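Local coordinates for protein LamCAT (Aquimarina, PDB 6JH5) that probably hydrolyses laminarin, a beta-1,3-glucan storage polysaccharide of marine algae, as a family 16 glycoside hydrolase, at residues 85-90 / 158-163; 116-121 / 130-135; 78-83 / 164-169. All coordinates share one frame; numbering follows the deposited sequence.

Contact 1: 85-90 / 158-163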
loop_
_atom_site.group_PDB
_atom_site.type_symbol
_atom_site.label_atom_id
_atom_site.label_comp_id
_atom_site.label_asym_id
_atom_site.label_seq_id
_atom_site.Cartn_x
_atom_site.Cartn_y
_atom_site.Cartn_z
ATOM N N ALA A 85 -1.741 -8.947 -4.150
ATOM C CA ALA A 85 -2.707 -9.151 -3.058
ATOM C C ALA A 85 -4.112 -9.149 -3.641
ATOM O O ALA A 85 -4.332 -8.434 -4.569
ATOM C CB ALA A 85 -2.576 -8.079 -2.011
ATOM N N ARG A 86 -4.990 -9.950 -3.068
ATOM C CA ARG A 86 -6.413 -9.974 -3.471
ATOM C C ARG A 86 -7.156 -9.170 -2.408
ATOM O O ARG A 86 -7.142 -9.580 -1.297
ATOM C CB ARG A 86 -6.895 -11.415 -3.519
ATOM C CG ARG A 86 -8.342 -11.555 -3.953
ATOM C CD ARG A 86 -8.659 -12.964 -4.420
ATOM N NE ARG A 86 -10.031 -13.033 -4.866
ATOM C CZ ARG A 86 -11.042 -13.515 -4.177
ATOM N NH1 ARG A 86 -10.882 -14.026 -2.980
ATOM N NH2 ARG A 86 -12.255 -13.471 -4.683
ATOM N N ILE A 87 -7.679 -8.012 -2.811
ATOM C CA ILE A 87 -8.251 -7.023 -1.867
ATOM C C ILE A 87 -9.637 -6.561 -2.309
ATOM O O ILE A 87 -9.816 -6.376 -3.467
ATOM C CB ILE A 87 -7.330 -5.795 -1.866
ATOM C CG1 ILE A 87 -5.892 -6.193 -1.545
ATOM C CG2 ILE A 87 -7.817 -4.717 -0.916
ATOM C CD1 ILE A 87 -4.937 -5.013 -1.574
ATOM N N ALA A 88 -10.507 -6.411 -1.322
ATOM C CA ALA A 88 -11.839 -5.804 -1.457
ATOM C C ALA A 88 -11.795 -4.599 -0.521
ATOM O O ALA A 88 -11.416 -4.756 0.577
ATOM C CB ALA A 88 -12.936 -6.778 -1.095
ATOM N N MET A 89 -12.132 -3.427 -1.022
ATOM C CA MET A 89 -11.978 -2.250 -0.153
ATOM C C MET A 89 -13.246 -1.410 -0.150
ATOM O O MET A 89 -13.983 -1.471 -1.077
ATOM C CB MET A 89 -10.799 -1.394 -0.633
ATOM C CG MET A 89 -11.052 -0.688 -1.940
ATOM S SD MET A 89 -9.482 -0.190 -2.715
ATOM C CE MET A 89 -9.003 -1.693 -3.564
ATOM N N PRO A 90 -13.460 -0.580 0.873
ATOM C CA PRO A 90 -14.627 0.275 0.909
ATOM C C PRO A 90 -14.468 1.432 -0.086
ATOM O O PRO A 90 -13.422 1.724 -0.514
ATOM C CB PRO A 90 -14.673 0.865 2.318
ATOM C CG PRO A 90 -13.473 0.348 3.021
ATOM C CD PRO A 90 -12.601 -0.392 2.026
ATOM N N HIS A 158 -10.432 -7.850 -6.073
ATOM C CA HIS A 158 -9.617 -7.691 -7.291
ATOM C C HIS A 158 -8.168 -8.041 -6.950
ATOM O O HIS A 158 -7.811 -7.994 -5.819
ATOM C CB HIS A 158 -9.712 -6.273 -7.863
ATOM C CG HIS A 158 -11.055 -5.928 -8.401
ATOM N ND1 HIS A 158 -11.411 -6.186 -9.689
ATOM C CD2 HIS A 158 -12.119 -5.335 -7.836
ATOM C CE1 HIS A 158 -12.639 -5.779 -9.882
ATOM N NE2 HIS A 158 -13.087 -5.242 -8.781
ATOM N N ILE A 159 -7.410 -8.431 -7.957
ATOM C CA ILE A 159 -5.990 -8.793 -7.708
ATOM C C ILE A 159 -5.095 -7.640 -8.162
ATOM O O ILE A 159 -5.154 -7.295 -9.293
ATOM C CB ILE A 159 -5.666 -10.082 -8.455
ATOM C CG1 ILE A 159 -6.697 -11.152 -8.103
ATOM C CG2 ILE A 159 -4.231 -10.520 -8.194
ATOM C CD1 ILE A 159 -6.529 -11.692 -6.765
ATOM N N TYR A 160 -4.336 -7.092 -7.228
ATOM C CA TYR A 160 -3.446 -5.942 -7.493
ATOM C C TYR A 160 -2.017 -6.468 -7.508
ATOM O O TYR A 160 -1.630 -7.045 -6.560
ATOM C CB TYR A 160 -3.682 -4.882 -6.424
ATOM C CG TYR A 160 -5.093 -4.370 -6.458
ATOM C CD1 TYR A 160 -5.475 -3.421 -7.384
ATOM C CD2 TYR A 160 -6.052 -4.875 -5.620
ATOM C CE1 TYR A 160 -6.768 -2.943 -7.436
ATOM C CE2 TYR A 160 -7.348 -4.402 -5.651
ATOM C CZ TYR A 160 -7.711 -3.450 -6.574
ATOM O OH TYR A 160 -8.981 -2.998 -6.637
ATOM N N THR A 161 -1.324 -6.253 -8.615
ATOM C CA THR A 161 0.003 -6.866 -8.789
ATOM C C THR A 161 1.023 -5.898 -9.398
ATOM O O THR A 161 0.654 -5.053 -10.158
ATOM C CB THR A 161 -0.159 -7.994 -9.829
ATOM O OG1 THR A 161 -1.226 -8.871 -9.467
ATOM C CG2 THR A 161 1.072 -8.827 -10.112
ATOM N N ILE A 162 2.268 -6.121 -9.018
ATOM C CA ILE A 162 3.413 -5.535 -9.751
ATOM C C ILE A 162 4.333 -6.676 -10.161
ATOM O O ILE A 162 4.370 -7.633 -9.484
ATOM C CB ILE A 162 4.227 -4.477 -8.985
ATOM C CG1 ILE A 162 4.721 -4.975 -7.630
ATOM C CG2 ILE A 162 3.449 -3.176 -8.902
ATOM C CD1 ILE A 162 5.887 -4.213 -7.079
ATOM N N GLU A 163 4.973 -6.498 -11.301
ATOM C CA GLU A 163 6.090 -7.361 -11.733
ATOM C C GLU A 163 7.275 -6.406 -11.771
ATOM O O GLU A 163 7.172 -5.411 -12.381
ATOM C CB GLU A 163 5.809 -8.071 -13.051
ATOM C CG GLU A 163 4.753 -9.142 -12.922
ATOM C CD GLU A 163 4.500 -9.839 -14.237
ATOM O OE1 GLU A 163 5.225 -9.573 -15.157
ATOM O OE2 GLU A 163 3.572 -10.579 -14.305
HETATM O O HOH W 1 -10.742 -4.170 -4.973
#
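Ala85 to Ile87 pair with His158 to Tyr160 as neighbouring antiparallel strands. Four backbone bonds join them. Ala85 and Tyr160 exchange two, with Tyr160 N 3.0 Å from Ala85 O and nearly straight at 173°. Ile87 and His158 exchange the other two. A water lies 2.8 Å from Ile87 O and probably donates to it. The same water lies 2.7 Å from Tyr160 OH and so links the phenol end to the backbone of the facing strand.

Apolar contacts fall on both faces. On one, the CD1 methyl of Ile159 lies 3.3 Å from Arg86 CB and equally near CG. The Ile159 chain folds at chi2 (-74°), which brings this methyl against the extended stem of Arg86. The guanidinium lies farther out. Its NH1 forms a salt bridge with Asp226, a ligand of the calcium ion, and it has a cation-pi contact with Tyr157.

On the other face the Tyr160 ring crosses Ile87 at about a right angle, with CE2 4.0 Å from Ile87 CB. The bend of Met89 at chi3 (84°) brings its CE to 3.3 Å from Tyr160 OH. Phe99 and Pro97 of strand 95-103 continue this layer.

The two faces therefore differ in chemistry. The Tyr160 side is mainly apolar, its polar groups being the water-bridged hydroxyl and the His158 ring, which bonds with Asp174 and Ser153. The Arg86 side carries a charge whose mate, Asp226, belongs to the calcium site.

Contact 2: 116-121 / 130-135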
loop_
_atom_site.group_PDB
_atom_site.type_symbol
_atom_site.label_atom_id
_atom_site.label_comp_id
_atom_site.label_asym_id
_atom_site.label_seq_id
_atom_site.Cartn_x
_atom_site.Cartn_y
_atom_site.Cartn_z
ATOM N N GLU A 116 9.418 4.418 -3.215
ATOM C CA GLU A 116 8.088 3.917 -2.813
ATOM C C GLU A 116 7.402 3.328 -4.049
ATOM O O GLU A 116 7.440 3.954 -5.071
ATOM C CB GLU A 116 7.255 5.067 -2.254
ATOM C CG GLU A 116 5.832 4.709 -1.885
ATOM C CD GLU A 116 5.113 5.869 -1.203
ATOM O OE1 GLU A 116 5.755 6.707 -0.653
ATOM O OE2 GLU A 116 3.962 5.918 -1.249
ATOM N N ILE A 117 6.883 2.109 -3.926
ATOM C CA ILE A 117 6.077 1.538 -5.033
ATOM C C ILE A 117 4.661 1.350 -4.474
ATOM O O ILE A 117 4.486 0.532 -3.635
ATOM C CB ILE A 117 6.630 0.198 -5.558
ATOM C CG1 ILE A 117 8.137 0.220 -5.839
ATOM C CG2 ILE A 117 5.830 -0.246 -6.772
ATOM C CD1 ILE A 117 8.749 -1.165 -5.958
ATOM N N ASP A 118 3.717 2.129 -4.972
ATOM C CA ASP A 118 2.307 1.967 -4.563
ATOM C C ASP A 118 1.668 0.980 -5.556
ATOM O O ASP A 118 1.522 1.309 -6.684
ATOM C CB ASP A 118 1.608 3.320 -4.591
ATOM C CG ASP A 118 2.299 4.363 -3.750
ATOM O OD1 ASP A 118 2.444 4.127 -2.594
ATOM O OD2 ASP A 118 2.654 5.370 -4.299
ATOM N N ILE A 119 1.433 -0.243 -5.110
ATOM C CA ILE A 119 0.850 -1.278 -5.998
ATOM C C ILE A 119 -0.621 -0.962 -6.238
ATOM O O ILE A 119 -1.095 -1.192 -7.309
ATOM C CB ILE A 119 1.082 -2.652 -5.353
ATOM C CG1 ILE A 119 2.580 -2.884 -5.149
ATOM C CG2 ILE A 119 0.473 -3.733 -6.228
ATOM C CD1 ILE A 119 2.902 -4.077 -4.273
ATOM N N MET A 120 -1.292 -0.532 -5.181
ATOM C CA MET A 120 -2.704 -0.120 -5.265
ATOM C C MET A 120 -2.954 1.043 -4.306
ATOM O O MET A 120 -2.579 0.939 -3.172
ATOM C CB MET A 120 -3.657 -1.265 -4.884
ATOM C CG MET A 120 -5.141 -0.961 -4.994
ATOM S SD MET A 120 -5.870 0.105 -3.694
ATOM C CE MET A 120 -5.704 -0.941 -2.248
ATOM N N GLU A 121 -3.517 2.110 -4.852
ATOM C CA GLU A 121 -4.093 3.174 -4.012
ATOM C C GLU A 121 -5.493 3.493 -4.543
ATOM O O GLU A 121 -5.673 3.462 -5.712
ATOM C CB GLU A 121 -3.271 4.446 -3.968
ATOM C CG GLU A 121 -2.084 4.328 -3.044
ATOM C CD GLU A 121 -1.280 5.614 -3.080
ATOM O OE1 GLU A 121 -0.651 5.836 -4.087
ATOM O OE2 GLU A 121 -1.409 6.390 -2.146
ATOM N N HIS A 130 -4.973 3.408 -8.631
ATOM C CA HIS A 130 -3.718 4.017 -9.103
ATOM C C HIS A 130 -2.500 3.194 -8.707
ATOM O O HIS A 130 -2.531 2.542 -7.702
ATOM C CB HIS A 130 -3.581 5.408 -8.475
ATOM C CG HIS A 130 -4.740 6.310 -8.730
ATOM N ND1 HIS A 130 -4.741 7.223 -9.735
ATOM C CD2 HIS A 130 -5.922 6.438 -8.113
ATOM C CE1 HIS A 130 -5.884 7.853 -9.736
ATOM N NE2 HIS A 130 -6.617 7.397 -8.759
ATOM N N GLY A 131 -1.492 3.253 -9.567
ATOM C CA GLY A 131 -0.191 2.598 -9.367
ATOM C C GLY A 131 0.877 3.639 -9.566
ATOM O O GLY A 131 0.793 4.345 -10.510
ATOM N N THR A 132 1.766 3.792 -8.591
ATOM C CA THR A 132 2.727 4.921 -8.656
ATOM C C THR A 132 4.105 4.566 -8.081
ATOM O O THR A 132 4.178 3.714 -7.250
ATOM C CB THR A 132 2.176 6.046 -7.762
ATOM O OG1 THR A 132 0.815 6.272 -8.099
ATOM C CG2 THR A 132 2.906 7.368 -7.842
ATOM N N ILE A 133 5.134 5.231 -8.590
ATOM C CA ILE A 133 6.461 5.191 -7.921
ATOM C C ILE A 133 6.808 6.620 -7.482
ATOM O O ILE A 133 6.491 7.551 -8.175
ATOM C CB ILE A 133 7.606 4.592 -8.760
ATOM C CG1 ILE A 133 7.598 5.050 -10.219
ATOM C CG2 ILE A 133 7.679 3.077 -8.596
ATOM C CD1 ILE A 133 8.840 4.667 -10.974
ATOM N N HIS A 134 7.407 6.713 -6.305
ATOM C CA HIS A 134 7.945 7.975 -5.758
ATOM C C HIS A 134 9.425 7.740 -5.434
ATOM O O HIS A 134 9.728 6.707 -4.942
ATOM C CB HIS A 134 7.253 8.433 -4.476
ATOM C CG HIS A 134 5.770 8.472 -4.533
ATOM N ND1 HIS A 134 5.081 9.645 -4.626
ATOM C CD2 HIS A 134 4.849 7.492 -4.448
ATOM C CE1 HIS A 134 3.799 9.377 -4.638
ATOM N NE2 HIS A 134 3.635 8.073 -4.524
ATOM N N TRP A 135 10.238 8.751 -5.700
ATOM C CA TRP A 135 11.681 8.635 -5.437
ATOM C C TRP A 135 12.323 10.024 -5.442
ATOM O O TRP A 135 11.632 10.997 -5.601
ATOM C CB TRP A 135 12.352 7.666 -6.419
ATOM C CG TRP A 135 12.539 8.148 -7.828
ATOM C CD1 TRP A 135 13.708 8.531 -8.410
ATOM C CD2 TRP A 135 11.547 8.222 -8.859
ATOM N NE1 TRP A 135 13.507 8.864 -9.714
ATOM C CE2 TRP A 135 12.194 8.686 -10.019
ATOM C CE3 TRP A 135 10.177 7.959 -8.912
ATOM C CZ2 TRP A 135 11.519 8.888 -11.212
ATOM C CZ3 TRP A 135 9.507 8.193 -10.083
ATOM C CH2 TRP A 135 10.166 8.645 -11.220
HETATM O O HOH W 2 -0.798 4.714 -6.563
HETATM O O HOH W 3 0.770 8.087 -4.690
#
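Ile117 and Ile133 meet side by side on the tightly packed face of this antiparallel pair. Both point the same way, and Ile117 CG1 lies 4.0 Å from Ile133 CG2. Ile169, Trp171 and Phe193 close over them. Ile133 has CG1 between its backbone N and carbonyl carbon (chi1 42°), which leaves CG2 to meet Ile117. The backbones are joined by paired bonds at Glu116 with His134, Asp118 with Thr132 and Glu121 with His130.

The register slips by one between the last two pairs. Ile119 and Met120 both stand opposite Phe99 of strand 95-103, a classic beta bulge. It turns Glu121 to the same face as Glu116 and Asp118. The spacing matches the E-x-D-x-x-E signature of family 16, in which the two glutamates probably act as nucleophile and acid/base.

This acidic face is polar and looser. His134 NE2 is 2.9 Å from Asp118 OD2, but the bond is weak, bent to 121° at the hydrogen. The oxygen lies at the ring edge, with the carboxylate plane turned 76° from the ring. Glu116 runs alongside His134, its CD 3.6 Å from His134 CD2. Its OE1 accepts from Trp111 NE1. An alanine in place of Glu116 would probably leave that indole N-H without its acceptor and one flank of the His134 ring unsupported.

Farther along, water replaces direct contact. One water lies 2.7 Å from both Glu121 OE1 and Thr132 OG1. A second donates to Glu121 OE1 and lies 2.9 Å from His134 NE2. The same side chains have partners outside the two segments: Glu121 OE2 accepts from Trp96 NE1, Thr132 OG1 bonds with Ser146 OG and His134 ND1 with Tyr142 OH.

Contact 3: 78-83 / 164-169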
loop_
_atom_site.group_PDB
_atom_site.type_symbol
_atom_site.label_atom_id
_atom_site.label_comp_id
_atom_site.label_asym_id
_atom_site.label_seq_id
_atom_site.Cartn_x
_atom_site.Cartn_y
_atom_site.Cartn_z
ATOM N N TRP A 78 12.296 -7.803 -0.178
ATOM C CA TRP A 78 12.673 -8.431 -1.456
ATOM C C TRP A 78 13.250 -7.421 -2.448
ATOM O O TRP A 78 12.827 -6.312 -2.469
ATOM C CB TRP A 78 11.423 -9.057 -2.079
ATOM C CG TRP A 78 10.707 -10.006 -1.173
ATOM C CD1 TRP A 78 10.879 -11.355 -1.090
ATOM C CD2 TRP A 78 9.683 -9.675 -0.228
ATOM N NE1 TRP A 78 10.052 -11.875 -0.145
ATOM C CE2 TRP A 78 9.316 -10.871 0.407
ATOM C CE3 TRP A 78 9.067 -8.494 0.153
ATOM C CZ2 TRP A 78 8.341 -10.912 1.387
ATOM C CZ3 TRP A 78 8.114 -8.528 1.129
ATOM C CH2 TRP A 78 7.755 -9.722 1.734
ATOM N N LYS A 79 14.180 -7.898 -3.263
ATOM C CA LYS A 79 14.714 -7.117 -4.391
ATOM C C LYS A 79 14.286 -7.864 -5.642
ATOM O O LYS A 79 14.773 -8.939 -5.847
ATOM C CB LYS A 79 16.235 -7.056 -4.354
ATOM C CG LYS A 79 16.822 -6.262 -5.507
ATOM C CD LYS A 79 18.306 -6.223 -5.358
ATOM C CE LYS A 79 19.061 -5.916 -6.614
ATOM N NZ LYS A 79 20.494 -5.717 -6.309
ATOM N N TYR A 80 13.285 -7.303 -6.323
ATOM C CA TYR A 80 12.635 -7.775 -7.566
ATOM C C TYR A 80 11.598 -8.851 -7.223
ATOM O O TYR A 80 11.720 -9.492 -6.203
ATOM C CB TYR A 80 13.658 -8.296 -8.575
ATOM C CG TYR A 80 14.757 -7.324 -8.897
ATOM C CD1 TYR A 80 14.506 -5.978 -9.021
ATOM C CD2 TYR A 80 16.054 -7.754 -9.060
ATOM C CE1 TYR A 80 15.520 -5.085 -9.301
ATOM C CE2 TYR A 80 17.076 -6.877 -9.357
ATOM C CZ TYR A 80 16.811 -5.531 -9.463
ATOM O OH TYR A 80 17.820 -4.675 -9.733
ATOM N N GLY A 81 10.648 -9.051 -8.121
ATOM C CA GLY A 81 9.663 -10.122 -7.919
ATOM C C GLY A 81 8.285 -9.733 -8.401
ATOM O O GLY A 81 8.158 -8.695 -8.959
ATOM N N LYS A 82 7.331 -10.635 -8.193
ATOM C CA LYS A 82 5.907 -10.398 -8.499
ATOM C C LYS A 82 5.241 -10.285 -7.136
ATOM O O LYS A 82 5.345 -11.207 -6.382
ATOM C CB LYS A 82 5.328 -11.554 -9.313
ATOM C CG LYS A 82 3.839 -11.437 -9.566
ATOM C CD LYS A 82 3.369 -12.437 -10.595
ATOM C CE LYS A 82 1.887 -12.693 -10.506
ATOM N NZ LYS A 82 1.400 -13.436 -11.696
ATOM N N VAL A 83 4.674 -9.121 -6.848
ATOM C CA VAL A 83 4.088 -8.842 -5.522
ATOM C C VAL A 83 2.598 -8.624 -5.733
ATOM O O VAL A 83 2.267 -7.784 -6.497
ATOM C CB VAL A 83 4.765 -7.608 -4.901
ATOM C CG1 VAL A 83 4.254 -7.347 -3.505
ATOM C CG2 VAL A 83 6.278 -7.762 -4.880
ATOM N N TRP A 164 8.331 -6.760 -11.070
ATOM C CA TRP A 164 9.475 -5.846 -10.911
ATOM C C TRP A 164 10.764 -6.610 -11.187
ATOM O O TRP A 164 10.947 -7.642 -10.649
ATOM C CB TRP A 164 9.387 -5.321 -9.482
ATOM C CG TRP A 164 10.552 -4.618 -8.874
ATOM C CD1 TRP A 164 11.459 -3.790 -9.459
ATOM C CD2 TRP A 164 10.883 -4.649 -7.483
ATOM N NE1 TRP A 164 12.329 -3.311 -8.525
ATOM C CE2 TRP A 164 12.011 -3.836 -7.312
ATOM C CE3 TRP A 164 10.338 -5.298 -6.379
ATOM C CZ2 TRP A 164 12.595 -3.664 -6.067
ATOM C CZ3 TRP A 164 10.921 -5.129 -5.158
ATOM C CH2 TRP A 164 12.038 -4.328 -5.008
ATOM N N ASP A 165 11.577 -6.049 -12.047
ATOM C CA ASP A 165 12.904 -6.621 -12.338
ATOM C C ASP A 165 13.899 -5.470 -12.446
ATOM O O ASP A 165 13.558 -4.369 -12.231
ATOM C CB ASP A 165 12.904 -7.619 -13.493
ATOM C CG ASP A 165 12.781 -7.033 -14.888
ATOM O OD1 ASP A 165 12.835 -5.841 -15.021
ATOM O OD2 ASP A 165 12.592 -7.818 -15.802
ATOM N N ALA A 166 15.118 -5.792 -12.848
ATOM C CA ALA A 166 16.189 -4.779 -12.940
ATOM C C ALA A 166 15.899 -3.750 -14.034
ATOM O O ALA A 166 16.545 -2.742 -14.028
ATOM C CB ALA A 166 17.506 -5.464 -13.204
ATOM N N SER A 167 14.985 -4.060 -14.945
ATOM C CA SER A 167 14.664 -3.152 -16.072
ATOM C C SER A 167 13.366 -2.391 -15.882
ATOM O O SER A 167 13.264 -1.344 -16.436
ATOM C CB SER A 167 14.470 -3.916 -17.343
ATOM O OG SER A 167 15.664 -4.499 -17.778
ATOM N N VAL A 168 12.409 -2.989 -15.203
ATOM C CA VAL A 168 11.078 -2.337 -15.226
ATOM C C VAL A 168 10.192 -2.714 -14.037
ATOM O O VAL A 168 10.451 -3.663 -13.383
ATOM C CB VAL A 168 10.407 -2.827 -16.516
ATOM C CG1 VAL A 168 9.947 -4.272 -16.379
ATOM C CG2 VAL A 168 9.284 -1.946 -16.981
ATOM N N ILE A 169 9.203 -1.868 -13.804
ATOM C CA ILE A 169 8.099 -2.184 -12.875
ATOM C C ILE A 169 6.834 -2.092 -13.722
ATOM O O ILE A 169 6.696 -1.158 -14.442
ATOM C CB ILE A 169 8.025 -1.220 -11.686
ATOM C CG1 ILE A 169 9.321 -1.263 -10.884
ATOM C CG2 ILE A 169 6.811 -1.567 -10.831
ATOM C CD1 ILE A 169 9.459 -0.138 -9.906
#
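Trp164 has the largest share of this contact and meets Tyr80 and Gly81. Its backbone pairs with Gly81 in both directions: Gly81 N to Trp164 O and Trp164 N to Gly81 O are each 2.9 Å. The backbone of Gly81 has angles (phi 143°) at which a side chain would be jammed against the carbonyl oxygen before it.

The indole of Trp164 has CG anti to its backbone N (chi1 166°) and lies with one face against the chain of residues 78 to 80. Tyr80 N sits over that face, 3.4 Å from Trp164 CZ3. Tyr80 CA makes a CH-pi contact 4.0 Å from the centroid of the five-membered ring. The Tyr80 ring turns its edge to the Trp164 face, a T-shaped pair with centroids 5.0 Å apart and planes at 81°. Trp164 NE1 donates to Phe193 O, and Phe197 makes a further edge-to-face pair with the indole.

Next comes Asp165, whose peptide carbon C lies over one face of the Tyr80 ring, 3.5 Å from Tyr80 CD1. Lys79 CG covers the opposite face, so the phenol is held between backbone and lysine stem. Ala166 N continues the peptide over the first face. Ala166 CB comes 3.6 Å from Tyr80 OH, a hydroxyl that also hydrogen-bonds with His194.

Ser167 and Val168 take no part across the contact but fix the turn. Both backbone N atoms donate to Asp165 OD1, with Ser167 N at 2.8 Å. Asp165 N in turn donates to Val168 O. The bond from Ser167 N makes an Asx turn and the one from Val168 N extends it to an Asx motif, at the tip of the beta hairpin joining strands 158-164 and 168-173 of the jelly-roll sandwich of family 16.

Overall arrangement
Contacts 1 and 3 are successive parts of one pairing, strand 81-88 against strand 158-164, with centres about 17 Å apart. Between them Ile162 N lies 3.0 Å from Val83 O, a probable hydrogen bond. Contact 2 has its centre about 13 Å from each of theirs and packs against both. Met120 CG lies 3.4 Å from Tyr160 CD1 of contact 1, and Ile119 CD1 lies 3.6 Å from Val83 CG1 of contact 3. The bulge of contact 2 thus rests on the other two. Its opposite, acidic face is the probable catalytic site. The calcium ion lies elsewhere, about 7 Å from the side chain of Arg86 in contact 1.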